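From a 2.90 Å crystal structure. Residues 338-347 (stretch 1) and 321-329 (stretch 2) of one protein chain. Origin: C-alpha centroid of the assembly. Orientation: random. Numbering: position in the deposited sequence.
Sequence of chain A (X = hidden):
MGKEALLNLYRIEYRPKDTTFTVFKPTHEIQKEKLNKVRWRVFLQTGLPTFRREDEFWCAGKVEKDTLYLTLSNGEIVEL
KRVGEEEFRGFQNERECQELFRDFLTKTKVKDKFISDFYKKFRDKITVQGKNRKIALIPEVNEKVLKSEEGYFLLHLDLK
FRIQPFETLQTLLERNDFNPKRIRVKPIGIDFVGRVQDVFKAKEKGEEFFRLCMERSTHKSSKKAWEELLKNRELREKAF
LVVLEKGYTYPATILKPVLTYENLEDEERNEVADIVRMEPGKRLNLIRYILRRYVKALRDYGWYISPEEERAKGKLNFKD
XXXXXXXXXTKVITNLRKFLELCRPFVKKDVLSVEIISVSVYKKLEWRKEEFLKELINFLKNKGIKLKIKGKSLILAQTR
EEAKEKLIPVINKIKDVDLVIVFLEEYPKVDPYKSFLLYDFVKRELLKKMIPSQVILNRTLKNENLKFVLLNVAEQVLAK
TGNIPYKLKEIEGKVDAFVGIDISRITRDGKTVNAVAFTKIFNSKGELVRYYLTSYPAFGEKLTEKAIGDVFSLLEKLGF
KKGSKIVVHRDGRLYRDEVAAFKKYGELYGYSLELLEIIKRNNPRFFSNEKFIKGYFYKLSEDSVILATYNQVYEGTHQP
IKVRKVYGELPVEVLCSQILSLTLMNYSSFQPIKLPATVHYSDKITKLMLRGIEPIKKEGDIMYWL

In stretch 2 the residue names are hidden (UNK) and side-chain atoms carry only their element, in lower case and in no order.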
ATOM      1  N   LYS A 338      25.075 -15.769 -17.332  1.00 65.13           N
ATOM      2  CA  LYS A 338      25.670 -17.066 -17.624  1.00 59.73           C
ATOM      3  C   LYS A 338      24.678 -18.167 -17.351  1.00 54.97           C
ATOM      4  O   LYS A 338      24.441 -19.012 -18.232  1.00 49.99           O
ATOM      5  CB  LYS A 338      26.904 -17.310 -16.754  1.00 64.93           C
ATOM      6  CG  LYS A 338      28.217 -16.656 -17.220  1.00 73.60           C
ATOM      7  CD  LYS A 338      29.337 -16.908 -16.173  1.00 81.11           C
ATOM      8  CE  LYS A 338      30.727 -16.470 -16.642  1.00 84.10           C
ATOM      9  NZ  LYS A 338      31.727 -16.526 -15.527  1.00 85.56           N
ATOM     10  N   PHE A 339      24.056 -18.111 -16.163  1.00 45.76           N
ATOM     11  CA  PHE A 339      23.058 -19.106 -15.775  1.00 34.62           C
ATOM     12  C   PHE A 339      21.882 -19.060 -16.753  1.00 33.80           C
ATOM     13  O   PHE A 339      21.507 -20.077 -17.317  1.00 33.58           O
ATOM     14  CB  PHE A 339      22.594 -18.926 -14.310  1.00 31.86           C
ATOM     15  CG  PHE A 339      21.514 -19.908 -13.876  1.00 32.41           C
ATOM     16  CD1 PHE A 339      21.748 -21.294 -13.888  1.00 31.95           C
ATOM     17  CD2 PHE A 339      20.211 -19.454 -13.583  1.00 27.66           C
ATOM     18  CE1 PHE A 339      20.683 -22.216 -13.631  1.00 32.60           C
ATOM     19  CE2 PHE A 339      19.146 -20.370 -13.324  1.00 25.47           C
ATOM     20  CZ  PHE A 339      19.381 -21.746 -13.354  1.00 23.44           C
ATOM     21  N   LEU A 340      21.427 -17.857 -17.074  1.00 33.59           N
ATOM     22  CA  LEU A 340      20.302 -17.707 -17.983  1.00 32.44           C
ATOM     23  C   LEU A 340      20.619 -17.993 -19.442  1.00 36.01           C
ATOM     24  O   LEU A 340      19.708 -18.052 -20.265  1.00 34.53           O
ATOM     25  CB  LEU A 340      19.690 -16.318 -17.842  1.00 34.94           C
ATOM     26  CG  LEU A 340      18.839 -16.049 -16.599  1.00 36.09           C
ATOM     27  CD1 LEU A 340      18.657 -14.536 -16.465  1.00 43.03           C
ATOM     28  CD2 LEU A 340      17.488 -16.801 -16.645  1.00 32.17           C
ATOM     29  N   GLU A 341      21.902 -18.144 -19.763  1.00 32.02           N
ATOM     30  CA  GLU A 341      22.310 -18.437 -21.129  1.00 32.59           C
ATOM     31  C   GLU A 341      22.239 -19.923 -21.293  1.00 34.73           C
ATOM     32  O   GLU A 341      21.567 -20.424 -22.187  1.00 30.65           O
ATOM     33  CB  GLU A 341      23.739 -17.951 -21.415  1.00 40.37           C
ATOM     34  CG  GLU A 341      23.863 -16.507 -21.950  1.00 47.58           C
ATOM     35  CD  GLU A 341      25.316 -15.993 -22.092  1.00 49.91           C
ATOM     36  OE1 GLU A 341      26.114 -16.600 -22.853  1.00 52.04           O
ATOM     37  OE2 GLU A 341      25.644 -14.959 -21.456  1.00 43.79           O
ATOM     38  N   LEU A 342      22.801 -20.601 -20.299  1.00 38.25           N
ATOM     39  CA  LEU A 342      22.906 -22.054 -20.251  1.00 44.75           C
ATOM     40  C   LEU A 342      21.724 -22.865 -19.716  1.00 45.77           C
ATOM     41  O   LEU A 342      21.645 -24.071 -19.970  1.00 40.75           O
ATOM     42  CB  LEU A 342      24.172 -22.419 -19.468  1.00 51.72           C
ATOM     43  CG  LEU A 342      25.521 -22.195 -20.168  1.00 55.39           C
ATOM     44  CD1 LEU A 342      26.666 -22.067 -19.149  1.00 56.52           C
ATOM     45  CD2 LEU A 342      25.779 -23.357 -21.125  1.00 58.41           C
ATOM     46  N   CYS A 343      20.814 -22.205 -18.996  1.00 42.63           N
ATOM     47  CA  CYS A 343      19.646 -22.858 -18.385  1.00 44.46           C
ATOM     48  C   CYS A 343      18.566 -23.464 -19.304  1.00 49.63           C
ATOM     49  O   CYS A 343      18.149 -22.862 -20.297  1.00 54.50           O
ATOM     50  CB  CYS A 343      18.961 -21.919 -17.388  1.00 44.22           C
ATOM     51  SG  CYS A 343      17.850 -20.740 -18.171  1.00 33.15           S
ATOM     52  N   ARG A 344      18.096 -24.649 -18.915  1.00 50.96           N
ATOM     53  CA  ARG A 344      17.041 -25.376 -19.617  1.00 53.10           C
ATOM     54  C   ARG A 344      15.765 -25.159 -18.761  1.00 53.82           C
ATOM     55  O   ARG A 344      15.726 -25.571 -17.604  1.00 58.94           O
ATOM     56  CB  ARG A 344      17.426 -26.863 -19.695  1.00 52.32           C
ATOM     57  CG  ARG A 344      16.435 -27.854 -20.306  1.00 54.29           C
ATOM     58  CD  ARG A 344      17.009 -29.224 -19.997  1.00 70.42           C
ATOM     59  NE  ARG A 344      16.198 -30.380 -20.377  1.00 77.97           N
ATOM     60  CZ  ARG A 344      16.375 -31.619 -19.901  1.00 83.62           C
ATOM     61  NH1 ARG A 344      17.326 -31.881 -19.011  1.00 82.31           N
ATOM     62  NH2 ARG A 344      15.633 -32.618 -20.357  1.00 83.85           N
ATOM     63  N   PRO A 345      14.736 -24.475 -19.305  1.00 49.07           N
ATOM     64  CA  PRO A 345      13.478 -24.208 -18.573  1.00 50.13           C
ATOM     65  C   PRO A 345      12.599 -25.438 -18.249  1.00 49.67           C
ATOM     66  O   PRO A 345      12.892 -26.551 -18.655  1.00 54.16           O
ATOM     67  CB  PRO A 345      12.739 -23.261 -19.522  1.00 52.99           C
ATOM     68  CG  PRO A 345      13.839 -22.644 -20.314  1.00 47.44           C
ATOM     69  CD  PRO A 345      14.719 -23.785 -20.606  1.00 39.69           C
ATOM     70  N   PHE A 346      11.537 -25.229 -17.480  1.00 45.10           N
ATOM     71  CA  PHE A 346      10.607 -26.298 -17.165  1.00 44.67           C
ATOM     72  C   PHE A 346       9.463 -26.041 -18.111  1.00 46.48           C
ATOM     73  O   PHE A 346       8.595 -25.224 -17.842  1.00 48.22           O
ATOM     74  CB  PHE A 346      10.121 -26.203 -15.720  1.00 44.15           C
ATOM     75  CG  PHE A 346      11.179 -26.488 -14.712  1.00 41.00           C
ATOM     76  CD1 PHE A 346      12.007 -25.461 -14.250  1.00 45.29           C
ATOM     77  CD2 PHE A 346      11.350 -27.790 -14.208  1.00 45.71           C
ATOM     78  CE1 PHE A 346      12.995 -25.726 -13.293  1.00 45.26           C
ATOM     79  CE2 PHE A 346      12.329 -28.078 -13.254  1.00 43.61           C
ATOM     80  CZ  PHE A 346      13.157 -27.049 -12.792  1.00 48.53           C
ATOM     81  N   VAL A 347       9.490 -26.723 -19.241  1.00 52.15           N
ATOM     82  CA  VAL A 347       8.478 -26.554 -20.280  1.00 54.53           C
ATOM     83  C   VAL A 347       7.015 -26.942 -19.995  1.00 52.60           C
ATOM     84  O   VAL A 347       6.715 -28.078 -19.640  1.00 54.29           O
ATOM     85  CB  VAL A 347       8.959 -27.200 -21.606  1.00 55.70           C
ATOM     86  CG1 VAL A 347      10.174 -26.442 -22.124  1.00 57.98           C
ATOM     87  CG2 VAL A 347       9.310 -28.691 -21.400  1.00 58.96           C
ATOM     88  N   UNK A 321      19.352 -20.083  -3.681  1.00 31.68           N
ATOM     89  CA  UNK A 321      19.771 -21.009  -4.714  1.00 26.01           C
ATOM     90  C   UNK A 321      18.607 -21.508  -5.532  1.00 32.51           C
ATOM     91  O   UNK A 321      17.613 -22.021  -5.000  1.00 30.92           O
ATOM     92  c   UNK A 321      21.083 -23.095  -5.283  1.00 14.14           C
ATOM     93  o   UNK A 321      21.718 -21.673  -3.424  1.00 26.62           O
ATOM     94  c   UNK A 321      20.585 -22.191  -4.146  1.00 25.58           C
ATOM     95  N   UNK A 322      18.746 -21.265  -6.830  1.00 32.08           N
ATOM     96  CA  UNK A 322      17.790 -21.666  -7.842  1.00 32.59           C
ATOM     97  C   UNK A 322      18.403 -22.704  -8.795  1.00 29.25           C
ATOM     98  O   UNK A 322      19.623 -22.792  -8.929  1.00 30.43           O
ATOM     99  c   UNK A 322      18.436 -19.895  -9.582  1.00 27.15           C
ATOM    100  c   UNK A 322      16.771 -19.347  -7.714  1.00 26.57           C
ATOM    101  c   UNK A 322      17.315 -20.435  -8.650  1.00 29.00           C
ATOM    102  N   UNK A 323      17.554 -23.469  -9.468  1.00 31.77           N
ATOM    103  CA  UNK A 323      18.013 -24.477 -10.416  1.00 38.43           C
ATOM    104  C   UNK A 323      17.110 -24.635 -11.635  1.00 36.64           C
ATOM    105  O   UNK A 323      15.922 -24.355 -11.558  1.00 32.28           O
ATOM    106  c   UNK A 323      17.328 -26.503  -8.678  1.00 31.95           C
ATOM    107  c   UNK A 323      18.240 -25.834  -9.721  1.00 33.28           C
ATOM    108  c   UNK A 323      17.980 -27.828  -8.286  1.00 33.12           C
ATOM    109  c   UNK A 323      15.892 -26.740  -9.156  1.00 29.56           C
ATOM    110  N   UNK A 324      17.684 -25.088 -12.748  1.00 39.85           N
ATOM    111  CA  UNK A 324      16.930 -25.307 -13.987  1.00 44.83           C
ATOM    112  C   UNK A 324      16.406 -26.761 -14.129  1.00 49.44           C
ATOM    113  O   UNK A 324      16.400 -27.515 -13.143  1.00 53.30           O
ATOM    114  o   UNK A 324      19.256 -25.753 -16.761  1.00 38.88           O
ATOM    115  c   UNK A 324      17.744 -24.842 -15.210  1.00 40.16           C
ATOM    116  c   UNK A 324      18.886 -25.780 -15.583  1.00 39.72           C
ATOM    117  o   UNK A 324      19.421 -26.528 -14.736  1.00 39.41           O
ATOM    118  N   UNK A 325      15.924 -27.126 -15.326  1.00 47.59           N
ATOM    119  CA  UNK A 325      15.372 -28.461 -15.597  1.00 48.50           C
ATOM    120  C   UNK A 325      16.405 -29.557 -15.601  1.00 49.35           C
ATOM    121  O   UNK A 325      16.068 -30.726 -15.401  1.00 51.84           O
ATOM    122  c   UNK A 325      14.615 -28.473 -16.878  1.00 52.32           C
ATOM    123  N   UNK A 326      17.653 -29.176 -15.868  1.00 58.43           N
ATOM    124  CA  UNK A 326      18.750 -30.131 -15.859  1.00 62.84           C
ATOM    125  C   UNK A 326      19.322 -30.220 -14.431  1.00 60.68           C
ATOM    126  O   UNK A 326      19.888 -31.253 -14.016  1.00 62.01           O
ATOM    127  c   UNK A 326      21.403 -30.842 -18.613  1.00 66.31           C
ATOM    128  c   UNK A 326      21.806 -32.200 -19.183  1.00 65.74           C
ATOM    129  c   UNK A 326      20.141 -30.973 -17.784  1.00 68.00           C
ATOM    130  n   UNK A 326      23.068 -32.075 -19.951  1.00 66.40           N
ATOM    131  c   UNK A 326      19.820 -29.771 -16.895  1.00 63.91           C
ATOM    132  N   UNK A 327      19.088 -29.153 -13.671  1.00 56.82           N
ATOM    133  CA  UNK A 327      19.533 -29.102 -12.299  1.00 51.45           C
ATOM    134  C   UNK A 327      20.801 -28.330 -12.053  1.00 51.46           C
ATOM    135  O   UNK A 327      21.534 -28.698 -11.141  1.00 50.83           O
ATOM    136  N   UNK A 328      21.071 -27.285 -12.842  1.00 49.16           N
ATOM    137  CA  UNK A 328      22.273 -26.465 -12.635  1.00 54.54           C
ATOM    138  C   UNK A 328      22.028 -25.492 -11.481  1.00 52.81           C
ATOM    139  O   UNK A 328      21.048 -24.767 -11.482  1.00 45.94           O
ATOM    140  c   UNK A 328      23.946 -25.791 -16.142  1.00 73.46           C
ATOM    141  c   UNK A 328      22.682 -25.725 -13.918  1.00 62.92           C
ATOM    142  n   UNK A 328      24.610 -26.260 -18.573  1.00 87.19           N
ATOM    143  c   UNK A 328      23.692 -26.489 -14.798  1.00 74.07           C
ATOM    144  c   UNK A 328      24.654 -26.733 -17.140  1.00 88.84           C
ATOM    145  N   UNK A 329      22.904 -25.530 -10.479  1.00 52.91           N
ATOM    146  CA  UNK A 329      22.774 -24.693  -9.294  1.00 55.05           C
ATOM    147  C   UNK A 329      23.655 -23.480  -9.361  1.00 56.93           C
ATOM    148  O   UNK A 329      24.785 -23.565  -9.838  1.00 62.66           O
ATOM    149  c   UNK A 329      22.932 -26.937  -8.066  1.00 66.61           C
ATOM    150  n   UNK A 329      23.822 -27.724  -7.448  1.00 70.58           N
ATOM    151  o   UNK A 329      21.927 -27.381  -8.622  1.00 72.60           O
ATOM    152  c   UNK A 329      23.206 -25.442  -8.020  1.00 56.41           C
TER

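Position 321 carries three side-chain atoms, a carbon bearing one oxygen and one carbon. This beta-branched hydroxyl pattern is threonine, T321, which lies out of reach of stretch 1. Position 322 has three carbons, the first carrying the other two, and one of these methyls lies 3.8 Å from CE2 of F339. Branching at CB without a heteroatom gives valine, V322. At position 323 four carbons fork at the second, the pattern of leucine. The CA-to-CB bond of L323 points away from stretch 1, and its backbone makes the nearer approaches: its C is 4.1 Å from F339 CZ, and its O is 3.7 Å from F346 CE1, at the ring edge.

Position 324 has two carbons, the second ending in two oxygens. One oxygen lies 2.7 Å from R344 N; the other is 2.6 Å from the backbone N of position 328. Two backbone amides pointing at the two oxygens suit a short carboxylate, and the residue is aspartate, D324. Its OD2 accepts the nearly straight hydrogen bond from R344 N, while OD1 accepts an equally straight one from the N of 328.

At position 325 a single carbon sits 3.1 Å from P345 O; this CB alone makes alanine, A325. A325 N donates a 2.8 Å hydrogen bond to R344 O. Position 326 bears four carbons in a row ending in nitrogen, the second carbon 3.2 Å from R344 NH1, near the guanidinium plane; this is lysine, K326, and its end leads away. Position 327 has no side-chain atoms and is glycine. At the phi/psi of G327, 100/31°, a CB would be jammed against the carbonyl oxygen of K326.

Position 328 again shows four carbons and a terminal nitrogen, and its CA-to-CB bond points toward stretch 1. The nitrogen is 4.0 Å from L342 CB, and the residue is lysine, K328. Its backbone O approaches F339 CE1 at 3.4 Å. Position 329 has two carbons, the second carrying an oxygen and a nitrogen; this is asparagine, N329, whose CA-to-CB bond points away from stretch 1.

The contact centres on D324, whose carboxylate joins the turn of its own stretch to the segment just beyond the helix. C343 is the first residue to leave helical geometry, and the next amide, R344 N, is bound by OD2. R344 O then receives A325 N. Flanking this polar pairing, F339 packs against V322, while the F346 ring places one face over A325 N.

Stretch 2 (321-329) TVLDAKGKN
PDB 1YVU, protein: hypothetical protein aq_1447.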